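Local coordinates for protein RAP1B (Serratia marcescens, PDB 4AX2) that probably serves as a self-resistance (immunity) protein that protects Serratia marcescens from its own type VI-secreted amidase toxin, at residues Leu112-Tyr115 and His116-Glu119; Glu119-Lys122 and Leu123-Gln126; Pro132-Trp136 and Asn137-Ala141. All coordinates share one frame; numbering follows the deposited sequence.

Contact 1 (Leu112-Tyr115 and His116-Glu119); sequences LRLY and HSPE. With EDO (1,2-ethanediol), chain G; EDO (1,2-ethanediol), chain F.
S117 and L114 meet at the junction between helix 107-116 and helix 118-126, where S117 is the N-cap of the second helix. The carbonyl oxygen of L114 takes two hydrogen bonds from S117. The hydroxyl S117 OG gives one at 2.7 Å to L114 O, in the carbonyl plane and on a lone pair. The amide S117 N gives the other to L114 O at 3.0 Å. S117 OG lies between its backbone N and carbonyl carbon (chi1 65°), which lets it turn back to L114 and also accept from L120 N in the next helix. One hydroxyl thus ties the end of one helix to the start of the other. One residue earlier, H116 N hydrogen-bonds L112 O at 3.1 Å and R113 O only weakly.

The rings of Y115 and H116 form an edge-to-face pair, with planes 71° apart. The edge of Y115 points at one face of H116, and Y115 CD2 lies 3.6 Å from H116 CE1. Both polar ends reach further: Y115 OH is hydrogen-bonded to E39 of its own chain, H116 NE2 to E39 of the second subunit. At the imidazole edge, H116 ND1 shares a hydrogen bond of 2.8 Å with O2 of an ethanediol. The whole is a tight junction between consecutive helices, with a serine N-cap on the second, at the subunit interface.

Contact 2 (Glu119-Lys122 and Leu123-Gln126); sequences ELDK and LSRQ. With EDO (1,2-ethanediol), chain G; EDO (1,2-ethanediol), chain E.
D121 and R125 stand one turn apart on helix 118-126 and form a loose salt bridge. R125 NH2 reaches D121 OD1 at 3.5 Å, and the hydrogen bond in it is weak. D121 has two conformers; the salt bridge applies to this one and is therefore tentative. D121 OD1 lies at the edge of the guanidinium, near its plane. The carboxylate and guanidinium planes are 74° apart, far from a flat paired grip. R125 is extended from CG to NE, and its CG and CD run alongside D121 O.

S124 makes the shorter polar contact. Its OG gives a hydrogen bond of 2.7 Å to D121 O, tilted 31° from the carbonyl plane. The torsion behind this is chi1 of 74°, which folds the hydroxyl back over the preceding turn. A water donates to S124 OG (2.7 Å) and, in this conformer, to D121 OD1 (3.0 Å), a bridge equally tentative.

K122 and Q126 meet more loosely. The chain of Q126 packs its CG against K122 O at 3.3 Å, and Q126 NE2 is 4.0 Å from K122 CE.

The backbone sets these spacings. L123 N hydrogen-bonds E119 O, and S124 N hydrogen-bonds L120 O at 2.8 Å. Next, R125 N hydrogen-bonds K122 O in a tighter turn, while Q126 N reaches the same oxygen only weakly. Further out, L120 packs on helix 33-49 and helix 75-89, and L123 on helix 75-89. R125 NH1 also has a long, weak ion pair with D133, and a weak bond to an ethanediol.

R125 thus lies between two carboxylates, D121 and D133, and is only weakly held by each, so the charges are probably balanced without a fixed grip.

Contact 3 (Pro132-Trp136 and Asn137-Ala141); sequences PDRTW and NQDNA. With EDO (1,2-ethanediol), chain E; EDO (1,2-ethanediol), chain D.
T135 has OG1 between its backbone N and carbonyl carbon (chi1 74°), and this turns the hydroxyl toward the start of helix 136-140. T135 and Q138 form a capping box there. Q138 N gives a hydrogen bond of 3.0 Å to T135 OG1, and T135 N returns one of 3.2 Å to Q138 OE1. The extended glutamine chain carries its amide back to the loop, where Q138 CD also lies over one face of the R134 guanidinium.

R134 bends at chi3 (66°) and grips D139 side-on. Both R134 NE and R134 NH2 hydrogen-bond D139 OD1 at 2.8 Å, forming a salt bridge, and that oxygen sits in the guanidinium plane. The other oxygen, D139 OD2, is hydrogen-bonded to Y33 OH. A water donates to Q138 O and accepts weakly from R134 NH2.

The W136 ring packs against the chain, with a cation-pi contact to K29 and an edge-to-face pair with W70. N140 lies across one face of the indole, with the amide and ring planes 12° apart. Its CB makes a CH-pi contact 3.5 Å from the centroid of the six-membered ring of W136. Finally, N140 ND2 gives a nearly straight hydrogen bond of 2.9 Å to W136 O.

The three contacts follow one another along the C-terminal part of this all-helical chain. Contact 1 joins helix 107-116 to helix 118-126. Contact 2 lies within helix 118-126 and shares E119 with contact 1; their centres are 10 Å apart, and L120 CD2 packs on L114 and Y115. Contact 3 comes later, in the loop before helix 136-140 and on that helix. Its centre is 18 Å from that of contact 2 and 24 Å from that of contact 1. A long, weak ion pair between R125 and D133 links contacts 2 and 3, but contacts 1 and 3 do not touch. The run thus passes from a buried helix junction at the subunit interface to the surface.

Contact 1 (Leu112-Tyr115 and His116-Glu119)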
ATOM      1  N   LEU A 112      -2.026  -2.943  -5.392  1.00 16.94           N
ATOM      2  CA  LEU A 112      -1.639  -3.893  -4.354  1.00 17.25           C
ATOM      3  C   LEU A 112      -1.007  -5.158  -4.974  1.00 17.44           C
ATOM      4  O   LEU A 112      -0.027  -5.691  -4.446  1.00 17.42           O
ATOM      5  CB  LEU A 112      -2.832  -4.230  -3.468  1.00 17.17           C
ATOM      6  CG  LEU A 112      -3.410  -3.078  -2.659  1.00 17.32           C
ATOM      7  CD1 LEU A 112      -4.656  -3.582  -1.928  1.00 18.71           C
ATOM      8  CD2 LEU A 112      -2.375  -2.559  -1.653  1.00 16.78           C
ATOM      9  N   ARG A 113      -1.538  -5.614  -6.110  1.00 18.78           N
ATOM     10  CA  ARG A 113      -0.988  -6.809  -6.783  1.00 19.16           C
ATOM     11  C   ARG A 113       0.443  -6.527  -7.219  1.00 18.81           C
ATOM     12  O   ARG A 113       1.351  -7.325  -7.006  1.00 18.87           O
ATOM     13  CB  ARG A 113      -1.848  -7.214  -7.984  1.00 20.14           C
ATOM     14  CG  ARG A 113      -1.466  -8.561  -8.572  1.00 21.90           C
ATOM     15  CD  ARG A 113      -2.347  -8.962  -9.767  1.00 22.92           C
ATOM     16  NE  ARG A 113      -3.772  -8.979  -9.430  1.00 23.01           N
ATOM     17  CZ  ARG A 113      -4.678  -8.074  -9.812  1.00 23.15           C
ATOM     18  NH1 ARG A 113      -4.354  -7.061 -10.584  1.00 22.69           N
ATOM     19  NH2 ARG A 113      -5.944  -8.188  -9.396  1.00 24.37           N
ATOM     20  N   LEU A 114       0.633  -5.384  -7.857  1.00 18.75           N
ATOM     21  CA  LEU A 114       1.979  -4.883  -8.179  1.00 18.13           C
ATOM     22  C   LEU A 114       2.892  -4.908  -6.966  1.00 18.10           C
ATOM     23  O   LEU A 114       3.987  -5.467  -7.009  1.00 17.46           O
ATOM     24  CB  LEU A 114       1.895  -3.444  -8.683  1.00 17.98           C
ATOM     25  CG  LEU A 114       3.238  -2.682  -8.772  1.00 17.47           C
ATOM     26  CD1 LEU A 114       4.076  -3.271  -9.889  1.00 18.04           C
ATOM     27  CD2 LEU A 114       2.997  -1.208  -9.011  1.00 18.16           C
ATOM     28  N   TYR A 115       2.432  -4.290  -5.886  1.00 17.88           N
ATOM     29  CA  TYR A 115       3.237  -4.104  -4.677  1.00 18.56           C
ATOM     30  C   TYR A 115       3.739  -5.428  -4.116  1.00 19.00           C
ATOM     31  O   TYR A 115       4.828  -5.479  -3.581  1.00 18.06           O
ATOM     32  CB  TYR A 115       2.403  -3.354  -3.636  1.00 19.44           C
ATOM     33  CG  TYR A 115       3.054  -3.101  -2.309  1.00 20.83           C
ATOM     34  CD1 TYR A 115       4.127  -2.225  -2.182  1.00 21.15           C
ATOM     35  CD2 TYR A 115       2.550  -3.691  -1.158  1.00 24.00           C
ATOM     36  CE1 TYR A 115       4.696  -1.958  -0.956  1.00 22.23           C
ATOM     37  CE2 TYR A 115       3.109  -3.437   0.070  1.00 26.37           C
ATOM     38  CZ  TYR A 115       4.192  -2.569   0.167  1.00 25.98           C
ATOM     39  OH  TYR A 115       4.739  -2.323   1.400  1.00 29.17           O
ATOM     40  N   HIS A 116       2.919  -6.471  -4.191  1.00 19.40           N
ATOM     41  CA  HIS A 116       3.308  -7.813  -3.706  1.00 20.75           C
ATOM     42  C   HIS A 116       3.906  -8.741  -4.751  1.00 21.40           C
ATOM     43  O   HIS A 116       4.215  -9.908  -4.449  1.00 23.11           O
ATOM     44  CB  HIS A 116       2.095  -8.481  -3.056  1.00 22.13           C
ATOM     45  CG  HIS A 116       1.555  -7.725  -1.856  1.00 22.71           C
ATOM     46  ND1 HIS A 116       2.234  -7.622  -0.697  1.00 23.29           N
ATOM     47  CD2 HIS A 116       0.360  -7.017  -1.676  1.00 22.77           C
ATOM     48  CE1 HIS A 116       1.510  -6.885   0.186  1.00 23.64           C
ATOM     49  NE2 HIS A 116       0.366  -6.526  -0.416  1.00 24.30           N
ATOM     50  N   SER A 117       4.066  -8.272  -5.988  1.00 21.04           N
ATOM     51  CA  SER A 117       4.491  -9.141  -7.083  1.00 22.20           C
ATOM     52  C   SER A 117       5.931  -9.593  -6.955  1.00 22.69           C
ATOM     53  O   SER A 117       6.805  -8.840  -6.509  1.00 21.60           O
ATOM     54  CB  SER A 117       4.269  -8.486  -8.466  1.00 22.36           C
ATOM     55  OG  SER A 117       5.091  -7.340  -8.640  1.00 21.67           O
ATOM     56  N   PRO A 118       6.198 -10.841  -7.376  1.00 24.29           N
ATOM     57  CA  PRO A 118       7.581 -11.283  -7.460  1.00 25.30           C
ATOM     58  C   PRO A 118       8.406 -10.373  -8.389  1.00 24.54           C
ATOM     59  O   PRO A 118       9.578 -10.155  -8.150  1.00 24.76           O
ATOM     60  CB  PRO A 118       7.479 -12.699  -8.061  1.00 27.05           C
ATOM     61  CG  PRO A 118       6.053 -13.111  -7.945  1.00 27.89           C
ATOM     62  CD  PRO A 118       5.217 -11.898  -7.697  1.00 25.57           C
ATOM     63  N   GLU A 119       7.781  -9.866  -9.444  1.00 25.50           N
ATOM     64  CA  GLU A 119       8.454  -9.019 -10.431  1.00 25.28           C
ATOM     65  C   GLU A 119       8.988  -7.725  -9.796  1.00 23.32           C
ATOM     66  O   GLU A 119      10.143  -7.315 -10.012  1.00 22.37           O
ATOM     67  CB  GLU A 119       7.483  -8.679 -11.570  1.00 27.22           C
ATOM     68  CG  GLU A 119       7.181  -9.837 -12.521  1.00 29.90           C
ATOM     69  CD  GLU A 119       6.007 -10.728 -12.111  1.00 31.95           C
ATOM     70  OE1 GLU A 119       5.540 -10.699 -10.936  1.00 29.99           O
ATOM     71  OE2 GLU A 119       5.540 -11.500 -12.999  1.00 35.84           O
TER
HETATM   72  C1  EDO G1156       1.268 -10.819 -10.379  1.00 40.18           C
HETATM   73  O1  EDO G1156       2.433 -10.748 -11.178  1.00 43.71           O
HETATM   74  C2  EDO G1156       1.670 -11.178  -8.983  1.00 40.23           C
HETATM   75  O2  EDO G1156       0.534 -11.681  -8.304  1.00 42.32           O
HETATM   76  C1  EDO F1155       4.998  -8.435   2.092  1.00 46.82           C
HETATM   77  O1  EDO F1155       3.894  -7.539   2.135  1.00 47.46           O
HETATM   78  C2  EDO F1155       5.752  -8.196   0.793  1.00 45.82           C
HETATM   79  O2  EDO F1155       4.876  -8.404  -0.319  1.00 42.89           O

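Contact 2 (Glu119-Lys122 and Leu123-Gln126)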
ATOM      1  N   GLU A 119       7.781  -9.866  -9.444  1.00 25.50           N
ATOM      2  CA  GLU A 119       8.454  -9.019 -10.431  1.00 25.28           C
ATOM      3  C   GLU A 119       8.988  -7.725  -9.796  1.00 23.32           C
ATOM      4  O   GLU A 119      10.143  -7.315 -10.012  1.00 22.37           O
ATOM      5  CB  GLU A 119       7.483  -8.679 -11.570  1.00 27.22           C
ATOM      6  CG  GLU A 119       7.181  -9.837 -12.521  1.00 29.90           C
ATOM      7  CD  GLU A 119       6.007 -10.728 -12.111  1.00 31.95           C
ATOM      8  OE1 GLU A 119       5.540 -10.699 -10.936  1.00 29.99           O
ATOM      9  OE2 GLU A 119       5.540 -11.500 -12.999  1.00 35.84           O
ATOM     10  N   LEU A 120       8.138  -7.073  -9.007  1.00 21.97           N
ATOM     11  CA  LEU A 120       8.568  -5.877  -8.296  1.00 20.77           C
ATOM     12  C   LEU A 120       9.605  -6.258  -7.237  1.00 21.21           C
ATOM     13  O   LEU A 120      10.573  -5.525  -7.039  1.00 20.58           O
ATOM     14  CB  LEU A 120       7.388  -5.117  -7.670  1.00 19.83           C
ATOM     15  CG  LEU A 120       7.782  -3.869  -6.859  1.00 19.61           C
ATOM     16  CD1 LEU A 120       8.525  -2.832  -7.725  1.00 18.95           C
ATOM     17  CD2 LEU A 120       6.537  -3.266  -6.206  1.00 18.42           C
ATOM     18  N   ASP A 121       9.419  -7.391  -6.555  1.00 22.34           N
ATOM     19  CA  ASP A 121      10.395  -7.784  -5.540  1.00 24.15           C
ATOM     20  C   ASP A 121      11.800  -7.943  -6.167  1.00 24.84           C
ATOM     21  O   ASP A 121      12.794  -7.448  -5.628  1.00 25.56           O
ATOM     22  CB  ASP A 121       9.992  -9.049  -4.799  0.50 25.76           C
ATOM     23  CG  ASP A 121      10.966  -9.394  -3.686  0.50 27.35           C
ATOM     24  OD1 ASP A 121      11.126  -8.602  -2.733  0.50 27.22           O
ATOM     25  OD2 ASP A 121      11.576 -10.461  -3.777  0.50 30.15           O
ATOM     26  N   LYS A 122      11.869  -8.603  -7.319  1.00 26.31           N
ATOM     27  CA  LYS A 122      13.134  -8.774  -8.050  1.00 27.50           C
ATOM     28  C   LYS A 122      13.704  -7.414  -8.481  1.00 25.78           C
ATOM     29  O   LYS A 122      14.874  -7.112  -8.233  1.00 25.82           O
ATOM     30  CB  LYS A 122      12.897  -9.678  -9.273  1.00 30.06           C
ATOM     31  CG  LYS A 122      14.131  -9.945 -10.132  1.00 33.41           C
ATOM     32  CD  LYS A 122      13.894 -11.094 -11.107  1.00 36.01           C
ATOM     33  CE  LYS A 122      15.126 -11.374 -11.966  1.00 39.79           C
ATOM     34  NZ  LYS A 122      14.949 -12.540 -12.889  1.00 42.59           N
ATOM     35  N   LEU A 123      12.873  -6.588  -9.105  1.00 24.07           N
ATOM     36  CA  LEU A 123      13.324  -5.263  -9.588  1.00 23.95           C
ATOM     37  C   LEU A 123      13.782  -4.357  -8.456  1.00 23.55           C
ATOM     38  O   LEU A 123      14.762  -3.636  -8.611  1.00 24.08           O
ATOM     39  CB  LEU A 123      12.250  -4.574 -10.428  1.00 23.43           C
ATOM     40  CG  LEU A 123      12.556  -3.199 -11.046  1.00 23.08           C
ATOM     41  CD1 LEU A 123      13.700  -3.293 -12.063  1.00 24.59           C
ATOM     42  CD2 LEU A 123      11.299  -2.658 -11.704  1.00 23.02           C
ATOM     43  N   SER A 124      13.092  -4.417  -7.315  1.00 23.68           N
ATOM     44  CA  SER A 124      13.384  -3.582  -6.147  1.00 23.26           C
ATOM     45  C   SER A 124      14.810  -3.770  -5.598  1.00 25.47           C
ATOM     46  O   SER A 124      15.393  -2.852  -5.000  1.00 25.82           O
ATOM     47  CB  SER A 124      12.357  -3.835  -5.027  1.00 23.04           C
ATOM     48  OG  SER A 124      12.547  -5.071  -4.357  1.00 23.67           O
ATOM     49  N   ARG A 125      15.354  -4.964  -5.800  1.00 25.98           N
ATOM     50  CA  ARG A 125      16.707  -5.281  -5.382  1.00 27.68           C
ATOM     51  C   ARG A 125      17.718  -4.810  -6.420  1.00 28.55           C
ATOM     52  O   ARG A 125      18.789  -4.329  -6.060  1.00 29.06           O
ATOM     53  CB  ARG A 125      16.836  -6.780  -5.139  1.00 29.87           C
ATOM     54  CG  ARG A 125      16.033  -7.216  -3.927  1.00 31.43           C
ATOM     55  CD  ARG A 125      15.780  -8.713  -3.899  1.00 34.99           C
ATOM     56  NE  ARG A 125      14.754  -9.008  -2.905  1.00 37.83           N
ATOM     57  CZ  ARG A 125      14.956  -9.121  -1.595  1.00 39.30           C
ATOM     58  NH1 ARG A 125      16.177  -8.990  -1.073  1.00 43.37           N
ATOM     59  NH2 ARG A 125      13.918  -9.379  -0.796  1.00 40.02           N
ATOM     60  N   GLN A 126      17.346  -4.896  -7.696  1.00 28.14           N
ATOM     61  CA  GLN A 126      18.233  -4.506  -8.801  1.00 29.13           C
ATOM     62  C   GLN A 126      18.518  -3.005  -8.866  1.00 28.24           C
ATOM     63  O   GLN A 126      19.597  -2.602  -9.309  1.00 28.67           O
ATOM     64  CB  GLN A 126      17.632  -4.956 -10.137  1.00 31.45           C
ATOM     65  CG  GLN A 126      17.463  -6.462 -10.244  1.00 33.47           C
ATOM     66  CD  GLN A 126      16.809  -6.890 -11.540  1.00 35.98           C
ATOM     67  OE1 GLN A 126      15.918  -6.208 -12.049  1.00 37.77           O
ATOM     68  NE2 GLN A 126      17.238  -8.036 -12.072  1.00 39.33           N
TER
HETATM   69  C1  EDO G1156       1.268 -10.819 -10.379  1.00 40.18           C
HETATM   70  O1  EDO G1156       2.433 -10.748 -11.178  1.00 43.71           O
HETATM   71  C2  EDO G1156       1.670 -11.178  -8.983  1.00 40.23           C
HETATM   72  O2  EDO G1156       0.534 -11.681  -8.304  1.00 42.32           O
HETATM   73  C1  EDO E1154      16.441 -11.522   1.640  1.00 58.70           C
HETATM   74  O1  EDO E1154      17.516 -10.782   1.062  1.00 59.15           O
HETATM   75  C2  EDO E1154      16.013 -10.821   2.926  1.00 58.87           C
HETATM   76  O2  EDO E1154      14.841 -10.060   2.653  1.00 61.22           O
HETATM   77  O   HOH W   1      11.369  -5.658  -1.996  1.00 29.85           O

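Contact 3 (Pro132-Trp136 and Asn137-Ala141)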
ATOM      1  N   PRO A 132      21.054  -4.359  -1.160  1.00 29.22           N
ATOM      2  CA  PRO A 132      19.703  -3.821  -1.050  1.00 27.90           C
ATOM      3  C   PRO A 132      19.007  -4.100   0.285  1.00 27.63           C
ATOM      4  O   PRO A 132      17.900  -3.604   0.492  1.00 26.48           O
ATOM      5  CB  PRO A 132      18.957  -4.521  -2.192  1.00 27.76           C
ATOM      6  CG  PRO A 132      19.655  -5.818  -2.344  1.00 30.00           C
ATOM      7  CD  PRO A 132      21.111  -5.515  -2.075  1.00 30.07           C
ATOM      8  N   ASP A 133      19.625  -4.892   1.161  1.00 28.24           N
ATOM      9  CA  ASP A 133      19.060  -5.169   2.489  1.00 28.64           C
ATOM     10  C   ASP A 133      19.487  -4.159   3.576  1.00 28.29           C
ATOM     11  O   ASP A 133      19.006  -4.231   4.710  1.00 28.38           O
ATOM     12  CB  ASP A 133      19.423  -6.578   2.970  1.00 30.11           C
ATOM     13  CG  ASP A 133      18.835  -7.687   2.096  1.00 32.57           C
ATOM     14  OD1 ASP A 133      18.064  -7.391   1.164  1.00 31.42           O
ATOM     15  OD2 ASP A 133      19.192  -8.870   2.345  1.00 35.11           O
ATOM     16  N   ARG A 134      20.388  -3.237   3.260  1.00 27.60           N
ATOM     17  CA  ARG A 134      20.760  -2.212   4.240  1.00 27.62           C
ATOM     18  C   ARG A 134      19.643  -1.180   4.334  1.00 26.42           C
ATOM     19  O   ARG A 134      18.747  -1.137   3.468  1.00 25.07           O
ATOM     20  CB  ARG A 134      22.107  -1.588   3.887  1.00 27.80           C
ATOM     21  CG  ARG A 134      23.244  -2.568   4.180  1.00 29.73           C
ATOM     22  CD  ARG A 134      24.611  -2.033   3.822  1.00 30.44           C
ATOM     23  NE  ARG A 134      25.015  -0.900   4.642  1.00 30.35           N
ATOM     24  CZ  ARG A 134      25.635  -0.973   5.817  1.00 32.08           C
ATOM     25  NH1 ARG A 134      25.941  -2.148   6.371  1.00 34.18           N
ATOM     26  NH2 ARG A 134      25.949   0.145   6.449  1.00 32.11           N
ATOM     27  N   THR A 135      19.682  -0.374   5.393  1.00 25.95           N
ATOM     28  CA  THR A 135      18.676   0.654   5.625  1.00 24.53           C
ATOM     29  C   THR A 135      19.307   2.028   5.635  1.00 24.64           C
ATOM     30  O   THR A 135      20.525   2.166   5.811  1.00 24.77           O
ATOM     31  CB  THR A 135      17.976   0.436   6.978  1.00 24.52           C
ATOM     32  OG1 THR A 135      18.861   0.804   8.042  1.00 24.20           O
ATOM     33  CG2 THR A 135      17.532  -1.026   7.144  1.00 24.45           C
ATOM     34  N   TRP A 136      18.481   3.060   5.463  1.00 23.43           N
ATOM     35  CA  TRP A 136      18.993   4.425   5.523  1.00 24.16           C
ATOM     36  C   TRP A 136      19.646   4.710   6.855  1.00 24.86           C
ATOM     37  O   TRP A 136      20.709   5.334   6.921  1.00 25.07           O
ATOM     38  CB  TRP A 136      17.878   5.440   5.255  1.00 22.84           C
ATOM     39  CG  TRP A 136      18.416   6.826   5.080  1.00 23.26           C
ATOM     40  CD1 TRP A 136      18.818   7.448   3.905  1.00 23.03           C
ATOM     41  CD2 TRP A 136      18.678   7.799   6.135  1.00 24.50           C
ATOM     42  NE1 TRP A 136      19.263   8.722   4.161  1.00 24.08           N
ATOM     43  CE2 TRP A 136      19.210   8.983   5.482  1.00 24.71           C
ATOM     44  CE3 TRP A 136      18.504   7.809   7.503  1.00 25.73           C
ATOM     45  CZ2 TRP A 136      19.554  10.118   6.195  1.00 26.62           C
ATOM     46  CZ3 TRP A 136      18.857   8.950   8.215  1.00 27.18           C
ATOM     47  CH2 TRP A 136      19.367  10.078   7.574  1.00 27.73           C
ATOM     48  N   ASN A 137      19.023   4.262   7.946  1.00 25.24           N
ATOM     49  CA  ASN A 137      19.601   4.462   9.271  1.00 27.07           C
ATOM     50  C   ASN A 137      20.973   3.836   9.431  1.00 28.11           C
ATOM     51  O   ASN A 137      21.897   4.450   9.990  1.00 28.69           O
ATOM     52  CB  ASN A 137      18.656   3.934  10.353  1.00 27.88           C
ATOM     53  CG  ASN A 137      17.511   4.873  10.611  1.00 27.60           C
ATOM     54  OD1 ASN A 137      17.564   6.039  10.241  1.00 27.18           O
ATOM     55  ND2 ASN A 137      16.471   4.378  11.277  1.00 28.20           N
ATOM     56  N   GLN A 138      21.095   2.611   8.932  1.00 28.97           N
ATOM     57  CA  GLN A 138      22.374   1.902   8.923  1.00 30.74           C
ATOM     58  C   GLN A 138      23.465   2.679   8.231  1.00 29.47           C
ATOM     59  O   GLN A 138      24.598   2.734   8.717  1.00 30.56           O
ATOM     60  CB  GLN A 138      22.241   0.589   8.183  1.00 32.73           C
ATOM     61  CG  GLN A 138      22.391  -0.605   9.047  1.00 35.84           C
ATOM     62  CD  GLN A 138      22.415  -1.861   8.225  1.00 37.41           C
ATOM     63  OE1 GLN A 138      21.565  -2.066   7.341  1.00 35.47           O
ATOM     64  NE2 GLN A 138      23.385  -2.726   8.521  1.00 39.13           N
ATOM     65  N   ASP A 139      23.126   3.252   7.078  1.00 27.16           N
ATOM     66  CA  ASP A 139      24.086   3.947   6.245  1.00 27.23           C
ATOM     67  C   ASP A 139      24.376   5.383   6.656  1.00 26.81           C
ATOM     68  O   ASP A 139      25.425   5.906   6.303  1.00 26.78           O
ATOM     69  CB  ASP A 139      23.625   3.932   4.788  1.00 26.63           C
ATOM     70  CG  ASP A 139      23.988   2.648   4.074  1.00 27.24           C
ATOM     71  OD1 ASP A 139      24.873   1.906   4.576  1.00 27.68           O
ATOM     72  OD2 ASP A 139      23.403   2.401   2.991  1.00 26.58           O
ATOM     73  N   ASN A 140      23.449   6.026   7.374  1.00 25.33           N
ATOM     74  CA  ASN A 140      23.554   7.464   7.649  1.00 25.78           C
ATOM     75  C   ASN A 140      23.602   7.824   9.137  1.00 26.36           C
ATOM     76  O   ASN A 140      24.153   8.851   9.496  1.00 26.51           O
ATOM     77  CB  ASN A 140      22.393   8.205   6.984  1.00 25.28           C
ATOM     78  CG  ASN A 140      22.440   8.109   5.476  1.00 24.91           C
ATOM     79  OD1 ASN A 140      23.065   8.946   4.824  1.00 26.87           O
ATOM     80  ND2 ASN A 140      21.832   7.074   4.915  1.00 23.78           N
ATOM     81  N   ALA A 141      23.002   6.988   9.987  1.00 27.05           N
ATOM     82  CA  ALA A 141      22.840   7.298  11.395  1.00 27.79           C
ATOM     83  C   ALA A 141      23.782   6.517  12.312  1.00 29.80           C
ATOM     84  O   ALA A 141      24.001   6.909  13.468  1.00 31.48           O
ATOM     85  CB  ALA A 141      21.380   7.088  11.810  1.00 27.51           C
TER
HETATM   86  C1  EDO E1154      16.441 -11.522   1.640  1.00 58.70           C
HETATM   87  O1  EDO E1154      17.516 -10.782   1.062  1.00 59.15           O
HETATM   88  C2  EDO E1154      16.013 -10.821   2.926  1.00 58.87           C
HETATM   89  O2  EDO E1154      14.841 -10.060   2.653  1.00 61.22           O
HETATM   90  C1  EDO D1153      26.882  -5.437   3.068  1.00 48.19           C
HETATM   91  O1  EDO D1153      27.561  -4.342   2.418  1.00 50.03           O
HETATM   92  C2  EDO D1153      27.020  -5.308   4.580  1.00 49.71           C
HETATM   93  O2  EDO D1153      25.727  -5.231   5.185  1.00 51.95           O
HETATM   94  O   HOH W   2      27.069   1.813   8.944  1.00 26.85           O